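Local coordinates for RIM-binding protein, isoform F (Drosophila melanogaster, PDB 6Q9M) that probably acts as an active-zone scaffold that couples synaptic vesicle recruitment to release sites, and carries a central array of fibronectin type III domains, at residues P221-P232 / P260-I269; P105-S116 / P195-L204. All coordinates share one frame; numbering follows the deposited sequence.

Contact 1. Residues P221-P232 / P260-I269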
loop_
_atom_site.group_PDB
_atom_site.type_symbol
_atom_site.label_atom_id
_atom_site.label_comp_id
_atom_site.label_asym_id
_atom_site.label_seq_id
_atom_site.Cartn_x
_atom_site.Cartn_y
_atom_site.Cartn_z
ATOM N N PRO A 221 26.408 -21.862 5.608
ATOM C CA PRO A 221 26.436 -23.065 6.465
ATOM C C PRO A 221 27.767 -23.296 7.169
ATOM O O PRO A 221 27.794 -23.415 8.400
ATOM C CB PRO A 221 26.112 -24.205 5.488
ATOM C CG PRO A 221 25.979 -23.578 4.121
ATOM C CD PRO A 221 25.780 -22.116 4.303
ATOM N N GLN A 222 28.876 -23.313 6.433
ATOM C CA GLN A 222 30.174 -23.652 6.998
ATOM C C GLN A 222 31.009 -22.398 7.223
ATOM O O GLN A 222 30.816 -21.362 6.579
ATOM C CB GLN A 222 30.946 -24.606 6.080
ATOM C CG GLN A 222 30.303 -25.954 5.881
ATOM C CD GLN A 222 29.949 -26.626 7.201
ATOM O OE1 GLN A 222 30.759 -26.646 8.132
ATOM N NE2 GLN A 222 28.735 -27.177 7.287
ATOM N N ASP A 223 31.956 -22.518 8.150
ATOM C CA ASP A 223 32.808 -21.395 8.509
ATOM C C ASP A 223 33.621 -20.940 7.302
ATOM O O ASP A 223 33.993 -21.739 6.438
ATOM C CB ASP A 223 33.723 -21.781 9.669
ATOM C CG ASP A 223 32.954 -22.394 10.822
ATOM O OD1 ASP A 223 31.728 -22.144 10.898
ATOM O OD2 ASP A 223 33.562 -23.125 11.642
ATOM N N GLY A 224 33.873 -19.633 7.241
ATOM C CA GLY A 224 34.571 -19.046 6.121
ATOM C C GLY A 224 33.745 -18.889 4.869
ATOM O O GLY A 224 34.313 -18.695 3.790
ATOM N N THR A 225 32.428 -19.008 4.964
ATOM C CA THR A 225 31.536 -18.770 3.842
ATOM C C THR A 225 30.433 -17.811 4.271
ATOM O O THR A 225 29.994 -17.832 5.423
ATOM C CB THR A 225 30.929 -20.081 3.330
ATOM O OG1 THR A 225 30.064 -20.640 4.331
ATOM C CG2 THR A 225 32.023 -21.088 2.975
ATOM N N ILE A 226 30.001 -16.955 3.355
ATOM C CA ILE A 226 28.892 -16.049 3.620
ATOM C C ILE A 226 27.871 -16.204 2.508
ATOM O O ILE A 226 28.214 -16.528 1.365
ATOM C CB ILE A 226 29.344 -14.582 3.776
ATOM C CG1 ILE A 226 30.441 -14.226 2.779
ATOM C CG2 ILE A 226 29.826 -14.327 5.210
ATOM C CD1 ILE A 226 29.940 -13.971 1.379
ATOM N N LEU A 227 26.605 -15.991 2.851
ATOM C CA LEU A 227 25.516 -16.070 1.888
ATOM C C LEU A 227 24.897 -14.693 1.682
ATOM O O LEU A 227 24.214 -14.170 2.570
ATOM C CB LEU A 227 24.469 -17.081 2.340
ATOM C CG LEU A 227 23.460 -17.362 1.228
ATOM C CD1 LEU A 227 23.935 -18.513 0.373
ATOM C CD2 LEU A 227 22.092 -17.650 1.822
ATOM N N VAL A 228 25.129 -14.116 0.510
ATOM C CA VAL A 228 24.513 -12.859 0.112
ATOM C C VAL A 228 23.294 -13.192 -0.734
ATOM O O VAL A 228 23.338 -14.096 -1.584
ATOM C CB VAL A 228 25.504 -11.958 -0.652
ATOM C CG1 VAL A 228 26.239 -12.754 -1.717
ATOM C CG2 VAL A 228 24.790 -10.760 -1.269
ATOM N N THR A 229 22.189 -12.493 -0.471
ATOM C CA THR A 229 20.930 -12.692 -1.168
ATOM C C THR A 229 20.417 -11.349 -1.659
ATOM O O THR A 229 20.830 -10.291 -1.173
ATOM C CB THR A 229 19.877 -13.326 -0.260
ATOM O OG1 THR A 229 19.488 -12.375 0.742
ATOM C CG2 THR A 229 20.436 -14.571 0.416
ATOM N N TRP A 230 19.516 -11.404 -2.639
ATOM C CA TRP A 230 18.935 -10.203 -3.223
ATOM C C TRP A 230 17.661 -10.585 -3.960
ATOM O O TRP A 230 17.435 -11.754 -4.284
ATOM C CB TRP A 230 19.905 -9.504 -4.173
ATOM C CG TRP A 230 20.301 -10.372 -5.310
ATOM C CD1 TRP A 230 19.676 -10.492 -6.527
ATOM C CD2 TRP A 230 21.409 -11.267 -5.343
ATOM N NE1 TRP A 230 20.341 -11.410 -7.313
ATOM C CE2 TRP A 230 21.404 -11.902 -6.601
ATOM C CE3 TRP A 230 22.413 -11.592 -4.429
ATOM C CZ2 TRP A 230 22.358 -12.838 -6.952
ATOM C CZ3 TRP A 230 23.358 -12.511 -4.783
ATOM C CH2 TRP A 230 23.327 -13.121 -6.027
ATOM N N GLN A 231 16.828 -9.579 -4.213
ATOM C CA GLN A 231 15.594 -9.784 -4.962
ATOM C C GLN A 231 15.866 -9.743 -6.461
ATOM O O GLN A 231 16.423 -8.755 -6.951
ATOM C CB GLN A 231 14.555 -8.730 -4.597
ATOM C CG GLN A 231 13.247 -8.851 -5.389
ATOM C CD GLN A 231 12.669 -7.505 -5.808
ATOM O OE1 GLN A 231 12.708 -6.528 -5.055
ATOM N NE2 GLN A 231 12.128 -7.449 -7.021
ATOM N N PRO A 232 15.521 -10.788 -7.210
ATOM C CA PRO A 232 15.689 -10.744 -8.669
ATOM C C PRO A 232 14.914 -9.571 -9.253
ATOM O O PRO A 232 13.920 -9.115 -8.689
ATOM C CB PRO A 232 15.125 -12.092 -9.139
ATOM C CG PRO A 232 15.150 -12.971 -7.917
ATOM C CD PRO A 232 14.922 -12.052 -6.753
ATOM N N PRO A 260 19.146 -15.296 -14.826
ATOM C CA PRO A 260 18.370 -14.091 -14.484
ATOM C C PRO A 260 17.526 -14.238 -13.230
ATOM O O PRO A 260 17.160 -13.223 -12.628
ATOM C CB PRO A 260 17.483 -13.872 -15.720
ATOM C CG PRO A 260 17.970 -14.843 -16.768
ATOM C CD PRO A 260 18.653 -15.957 -16.046
ATOM N N THR A 261 17.200 -15.460 -12.822
ATOM C CA THR A 261 16.376 -15.694 -11.644
ATOM C C THR A 261 17.185 -15.919 -10.373
ATOM O O THR A 261 16.591 -16.021 -9.292
ATOM C CB THR A 261 15.458 -16.899 -11.880
ATOM O OG1 THR A 261 16.146 -17.885 -12.664
ATOM C CG2 THR A 261 14.187 -16.475 -12.612
ATOM N N GLY A 262 18.509 -16.009 -10.473
ATOM C CA GLY A 262 19.313 -16.250 -9.288
ATOM C C GLY A 262 19.105 -15.166 -8.246
ATOM O O GLY A 262 18.998 -13.980 -8.565
ATOM N N ASP A 263 19.030 -15.586 -6.981
ATOM C CA ASP A 263 18.786 -14.643 -5.901
ATOM C C ASP A 263 19.819 -14.749 -4.788
ATOM O O ASP A 263 19.616 -14.167 -3.715
ATOM C CB ASP A 263 17.366 -14.815 -5.337
ATOM C CG ASP A 263 17.143 -16.160 -4.671
ATOM O OD1 ASP A 263 18.035 -17.031 -4.741
ATOM O OD2 ASP A 263 16.053 -16.347 -4.080
ATOM N N HIS A 264 20.913 -15.469 -5.005
ATOM C CA HIS A 264 21.887 -15.622 -3.938
ATOM C C HIS A 264 23.224 -16.065 -4.505
ATOM O O HIS A 264 23.313 -16.610 -5.608
ATOM C CB HIS A 264 21.425 -16.632 -2.892
ATOM C CG HIS A 264 21.518 -18.049 -3.354
ATOM N ND1 HIS A 264 20.572 -18.623 -4.175
ATOM C CD2 HIS A 264 22.441 -19.010 -3.113
ATOM C CE1 HIS A 264 20.904 -19.878 -4.417
ATOM N NE2 HIS A 264 22.033 -20.140 -3.781
ATOM N N ALA A 265 24.258 -15.852 -3.700
ATOM C CA ALA A 265 25.594 -16.338 -3.986
ATOM C C ALA A 265 26.227 -16.726 -2.665
ATOM O O ALA A 265 26.060 -16.019 -1.667
ATOM C CB ALA A 265 26.440 -15.260 -4.690
ATOM N N LEU A 266 26.939 -17.854 -2.657
ATOM C CA LEU A 266 27.688 -18.325 -1.491
ATOM C C LEU A 266 29.142 -18.538 -1.892
ATOM O O LEU A 266 29.438 -19.423 -2.701
ATOM C CB LEU A 266 27.079 -19.611 -0.947
ATOM C CG LEU A 266 27.985 -20.535 -0.135
ATOM C CD1 LEU A 266 28.274 -19.881 1.177
ATOM C CD2 LEU A 266 27.284 -21.847 0.089
ATOM N N ILE A 267 30.049 -17.751 -1.319
ATOM C CA ILE A 267 31.461 -17.785 -1.690
ATOM C C ILE A 267 32.275 -18.289 -0.510
ATOM O O ILE A 267 31.897 -18.111 0.654
ATOM C CB ILE A 267 31.993 -16.412 -2.175
ATOM C CG1 ILE A 267 31.876 -15.297 -1.106
ATOM C CG2 ILE A 267 31.278 -15.982 -3.447
ATOM C CD1 ILE A 267 32.953 -15.291 -0.004
ATOM N N ASP A 268 33.375 -18.967 -0.816
ATOM C CA ASP A 268 34.360 -19.320 0.195
ATOM C C ASP A 268 35.429 -18.237 0.176
ATOM O O ASP A 268 36.108 -18.054 -0.838
ATOM C CB ASP A 268 34.974 -20.696 -0.059
ATOM C CG ASP A 268 35.827 -21.170 1.107
ATOM O OD1 ASP A 268 36.969 -20.674 1.244
ATOM O OD2 ASP A 268 35.349 -22.019 1.893
ATOM N N ILE A 269 35.563 -17.513 1.293
ATOM C CA ILE A 269 36.519 -16.405 1.368
ATOM C C ILE A 269 37.931 -16.844 1.009
ATOM O O ILE A 269 38.699 -16.064 0.429
ATOM C CB ILE A 269 36.479 -15.751 2.768
ATOM C CG1 ILE A 269 36.780 -16.780 3.864
ATOM C CG2 ILE A 269 35.135 -15.074 3.001
ATOM C CD1 ILE A 269 38.138 -16.619 4.520
#

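Contact 2. Residues P105-S116 / P195-L204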
loop_
_atom_site.group_PDB
_atom_site.type_symbol
_atom_site.label_atom_id
_atom_site.label_comp_id
_atom_site.label_asym_id
_atom_site.label_seq_id
_atom_site.Cartn_x
_atom_site.Cartn_y
_atom_site.Cartn_z
ATOM N N PRO A 105 -3.167 9.725 7.282
ATOM C CA PRO A 105 -2.896 8.497 6.523
ATOM C C PRO A 105 -1.690 7.731 7.063
ATOM O O PRO A 105 -0.847 8.260 7.786
ATOM C CB PRO A 105 -2.631 9.009 5.101
ATOM C CG PRO A 105 -3.213 10.381 5.056
ATOM C CD PRO A 105 -3.124 10.931 6.440
ATOM N N SER A 106 -1.627 6.451 6.698
ATOM C CA SER A 106 -0.527 5.566 7.062
ATOM C C SER A 106 -0.268 4.602 5.915
ATOM O O SER A 106 -1.019 4.545 4.938
ATOM C CB SER A 106 -0.830 4.769 8.339
ATOM O OG SER A 106 -1.802 3.750 8.099
ATOM N N ALA A 107 0.784 3.806 6.067
ATOM C CA ALA A 107 1.124 2.754 5.107
ATOM C C ALA A 107 1.261 3.296 3.685
ATOM O O ALA A 107 0.812 2.679 2.721
ATOM C CB ALA A 107 0.099 1.610 5.155
ATOM N N VAL A 108 1.888 4.465 3.555
ATOM C CA VAL A 108 2.125 5.064 2.246
ATOM C C VAL A 108 3.124 4.211 1.472
ATOM O O VAL A 108 4.220 3.921 1.959
ATOM C CB VAL A 108 2.645 6.499 2.413
ATOM C CG1 VAL A 108 2.950 7.124 1.038
ATOM C CG2 VAL A 108 1.633 7.356 3.213
ATOM N N ARG A 109 2.752 3.784 0.266
ATOM C CA ARG A 109 3.609 2.878 -0.490
ATOM C C ARG A 109 3.693 3.316 -1.942
ATOM O O ARG A 109 2.717 3.810 -2.515
ATOM C CB ARG A 109 3.112 1.413 -0.476
ATOM C CG ARG A 109 2.529 0.910 0.835
ATOM C CD ARG A 109 1.780 -0.438 0.660
ATOM N NE ARG A 109 0.407 -0.327 0.138
ATOM C CZ ARG A 109 -0.649 0.100 0.837
ATOM N NH1 ARG A 109 -0.513 0.486 2.099
ATOM N NH2 ARG A 109 -1.849 0.148 0.271
ATOM N N ALA A 110 4.859 3.083 -2.540
ATOM C CA ALA A 110 5.088 3.299 -3.961
ATOM C C ALA A 110 5.200 1.946 -4.639
ATOM O O ALA A 110 5.874 1.047 -4.126
ATOM C CB ALA A 110 6.363 4.106 -4.209
ATOM N N SER A 111 4.534 1.801 -5.782
ATOM C CA SER A 111 4.583 0.559 -6.543
ATOM C C SER A 111 4.494 0.900 -8.024
ATOM O O SER A 111 4.332 2.065 -8.401
ATOM C CB SER A 111 3.467 -0.405 -6.124
ATOM O OG SER A 111 2.199 0.138 -6.450
ATOM N N HIS A 112 4.608 -0.132 -8.864
ATOM C CA HIS A 112 4.577 0.033 -10.317
ATOM C C HIS A 112 5.505 1.173 -10.743
ATOM O O HIS A 112 5.124 2.100 -11.464
ATOM C CB HIS A 112 3.147 0.255 -10.809
ATOM C CG HIS A 112 2.245 -0.922 -10.595
ATOM N ND1 HIS A 112 1.407 -1.032 -9.502
ATOM C CD2 HIS A 112 2.043 -2.037 -11.336
ATOM C CE1 HIS A 112 0.726 -2.161 -9.585
ATOM N NE2 HIS A 112 1.094 -2.789 -10.687
ATOM N N ILE A 113 6.729 1.118 -10.241
ATOM C CA ILE A 113 7.690 2.187 -10.454
ATOM C C ILE A 113 8.300 2.050 -11.840
ATOM O O ILE A 113 8.727 0.961 -12.236
ATOM C CB ILE A 113 8.773 2.149 -9.363
ATOM C CG1 ILE A 113 8.125 2.313 -7.980
ATOM C CG2 ILE A 113 9.860 3.203 -9.644
ATOM C CD1 ILE A 113 9.109 2.249 -6.823
ATOM N N THR A 114 8.344 3.149 -12.581
ATOM C CA THR A 114 9.055 3.209 -13.849
ATOM C C THR A 114 10.116 4.310 -13.756
ATOM O O THR A 114 10.368 4.873 -12.681
ATOM C CB THR A 114 8.089 3.451 -15.019
ATOM O OG1 THR A 114 7.532 4.773 -14.930
ATOM C CG2 THR A 114 6.982 2.438 -15.006
ATOM N N CYS A 115 10.723 4.648 -14.893
ATOM C CA CYS A 115 11.705 5.729 -14.891
ATOM C C CYS A 115 11.062 7.100 -14.725
ATOM O O CYS A 115 11.769 8.072 -14.438
ATOM C CB CYS A 115 12.547 5.705 -16.163
ATOM S SG CYS A 115 11.585 5.488 -17.637
ATOM N N SER A 116 9.745 7.211 -14.917
ATOM C CA SER A 116 9.097 8.511 -14.897
ATOM C C SER A 116 7.816 8.555 -14.074
ATOM O O SER A 116 7.136 9.590 -14.082
ATOM C CB SER A 116 8.773 8.950 -16.317
ATOM O OG SER A 116 7.726 8.143 -16.801
ATOM N N PRO A 195 -0.869 16.174 9.323
ATOM C CA PRO A 195 -0.300 14.879 9.709
ATOM C C PRO A 195 -0.331 13.852 8.572
ATOM O O PRO A 195 -1.342 13.739 7.872
ATOM C CB PRO A 195 -1.195 14.432 10.878
ATOM C CG PRO A 195 -2.061 15.642 11.238
ATOM C CD PRO A 195 -1.575 16.815 10.443
ATOM N N GLY A 196 0.762 13.118 8.395
ATOM C CA GLY A 196 0.821 12.115 7.346
ATOM C C GLY A 196 2.172 11.427 7.324
ATOM O O GLY A 196 3.179 11.961 7.803
ATOM N N ALA A 197 2.168 10.224 6.750
ATOM C CA ALA A 197 3.354 9.395 6.610
ATOM C C ALA A 197 3.981 9.615 5.235
ATOM O O ALA A 197 3.500 10.417 4.423
ATOM C CB ALA A 197 3.005 7.921 6.829
ATOM N N TYR A 198 5.060 8.876 4.962
ATOM C CA TYR A 198 5.818 9.084 3.734
ATOM C C TYR A 198 6.416 7.772 3.242
ATOM O O TYR A 198 6.558 6.804 3.993
ATOM C CB TYR A 198 6.930 10.126 3.932
ATOM C CG TYR A 198 8.149 9.638 4.707
ATOM C CD1 TYR A 198 9.178 8.941 4.075
ATOM C CD2 TYR A 198 8.291 9.920 6.060
ATOM C CE1 TYR A 198 10.305 8.514 4.783
ATOM C CE2 TYR A 198 9.411 9.497 6.778
ATOM C CZ TYR A 198 10.412 8.794 6.138
ATOM O OH TYR A 198 11.518 8.373 6.858
ATOM N N ALA A 199 6.820 7.776 1.972
ATOM C CA ALA A 199 7.514 6.646 1.375
ATOM C C ALA A 199 8.686 7.151 0.547
ATOM O O ALA A 199 8.573 8.160 -0.153
ATOM C CB ALA A 199 6.573 5.817 0.490
ATOM N N ASP A 200 9.809 6.452 0.638
ATOM C CA ASP A 200 10.982 6.736 -0.171
ATOM C C ASP A 200 11.112 5.667 -1.247
ATOM O O ASP A 200 10.970 4.475 -0.961
ATOM C CB ASP A 200 12.257 6.764 0.682
ATOM C CG ASP A 200 12.309 7.963 1.629
ATOM O OD1 ASP A 200 11.765 9.048 1.278
ATOM O OD2 ASP A 200 12.896 7.817 2.728
ATOM N N PHE A 201 11.388 6.095 -2.479
ATOM C CA PHE A 201 11.614 5.167 -3.580
ATOM C C PHE A 201 12.494 5.854 -4.615
ATOM O O PHE A 201 12.737 7.060 -4.546
ATOM C CB PHE A 201 10.287 4.694 -4.202
ATOM C CG PHE A 201 9.594 5.736 -5.048
ATOM C CD1 PHE A 201 8.708 6.644 -4.473
ATOM C CD2 PHE A 201 9.810 5.794 -6.420
ATOM C CE1 PHE A 201 8.064 7.604 -5.247
ATOM C CE2 PHE A 201 9.167 6.761 -7.214
ATOM C CZ PHE A 201 8.300 7.670 -6.624
ATOM N N ARG A 202 12.981 5.068 -5.577
ATOM C CA ARG A 202 13.815 5.571 -6.665
ATOM C C ARG A 202 13.210 5.181 -8.005
ATOM O O ARG A 202 12.713 4.061 -8.160
ATOM C CB ARG A 202 15.242 5.022 -6.592
ATOM C CG ARG A 202 16.119 5.568 -7.725
ATOM C CD ARG A 202 17.511 4.947 -7.814
ATOM N NE ARG A 202 18.084 4.576 -6.528
ATOM C CZ ARG A 202 19.057 5.255 -5.932
ATOM N NH1 ARG A 202 19.545 6.342 -6.511
ATOM N NH2 ARG A 202 19.540 4.851 -4.763
ATOM N N THR A 203 13.249 6.089 -8.981
ATOM C CA THR A 203 12.739 5.696 -10.287
ATOM C C THR A 203 13.720 4.748 -10.978
ATOM O O THR A 203 14.885 4.629 -10.595
ATOM C CB THR A 203 12.443 6.917 -11.158
ATOM O OG1 THR A 203 13.534 7.860 -11.114
ATOM C CG2 THR A 203 11.164 7.584 -10.677
ATOM N N LEU A 204 13.219 4.023 -11.977
ATOM C CA LEU A 204 14.055 3.104 -12.738
ATOM C C LEU A 204 15.000 3.885 -13.655
ATOM O O LEU A 204 14.826 5.080 -13.906
ATOM C CB LEU A 204 13.198 2.136 -13.551
ATOM C CG LEU A 204 12.170 1.272 -12.816
ATOM C CD1 LEU A 204 11.428 0.443 -13.826
ATOM C CD2 LEU A 204 12.811 0.371 -11.756
#

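Contact 1. Residues P221-P232 / P260-I269
W230 lays its indole along the backbone of D263-A265. From CB the ring sets out with CG lodged between its own backbone N and carbonyl carbon (chi1 60°), which turns it under the partner strand. CG and CD2 pass D263 O, and D263 CA sits over the five-membered ring in a CH-pi contact, 4.0 Å from its centroid. NE1 comes within 3.2 Å of G262 O. CE2 lies beneath D263 C, CZ2 beneath H264 N, and at the tip CH2 reaches H264 C at 3.3 Å and A265 CB at 4.0 Å. With an alanine in place of W230, the backbone of D263 and H264 would probably lose the ring it lies on, and A265 CB its aromatic neighbour.

The strands run antiparallel at 166°. V228 and A265 form a hydrogen-bonded pair, with A265 N to V228 O at 2.9 Å; the bonds between I226 and I267 are weak. Beyond them, I226 CD1 lies 3.4 Å from I267 CG1, side by side on the face that also carries V228 and A265. On the other face, L227 CD1 packs on L266 CB. H264 ND1 donates to D263 OD1 of its own segment, the oxygen lying close to the imidazole plane.

Strand 225-231 is the middle one of three, between 215-219 and 264-268, and its inward tryptophan is consistent with the A-B-E sheet of a fibronectin type III sandwich.

Contact 2. Residues P105-S116 / P195-L204
The F201 ring is met obliquely on both flanks of its root: A110 CB comes to 3.5 Å from CD1, and I113 CD1 to 3.6 Å from CD2. Outside the pair, L155, A118 and V163 also touch this phenyl, which sits where the two segments turn their apolar side chains toward each other. The R109 guanidinium has A107 CB at its edge, in plane; its side chain starts away from 195-204 and touches S121 of strand 118-123.

Toward the start of the strands V108 straddles the partner backbone. CG1, anti to its backbone N (chi1 178°), leads to A199 CB at 3.9 Å, while CG2 packs against A197 CB and its carbonyl. A199 CB in turn presses on V108 O at 3.4 Å. At the far end I113 splits its branches: CD1 goes to the phenyl, and CG2 rests 3.3 Å from R202 O. L204 CD1 tucks against I113 O. Here L204 N gives a hydrogen bond to T114 O, 3.1 Å long, but the donor stands 63° out of the carbonyl plane. T114 OG1 accepts from S116 N in an ST turn and also pairs with S117 OG, while T203 OG1 is bonded to A156 O and T159 N.

Strands 106-111 and 198-202 run in nearly the same direction, 24° apart, each at the margin of its own sheet. The first pairs with 118-123, the second with 160-167, so the contact joins the two sheets of the fibronectin sandwich along one side, as strands A and G do in this fold.

Both contacts are surface contacts between strands of sandwich domains, but they join them differently. Contact 1 lies within one sheet, so backbone hydrogen bonds in antiparallel register carry it, with side chains dressing either face. Contact 2 spans two sheets: its strands run nearly parallel, and methyl groups and one phenyl do the work, with a single backbone bond near the end of the pairing. The tryptophan of 225-231 and the phenylalanine of 198-202 each supply the aromatic anchor. The centre of contact 2 lies about 9 Å from that of the chain, the centre of contact 1 about 30 Å. The two share no strand and follow one another along the chain, their nearest atoms about 9 Å apart.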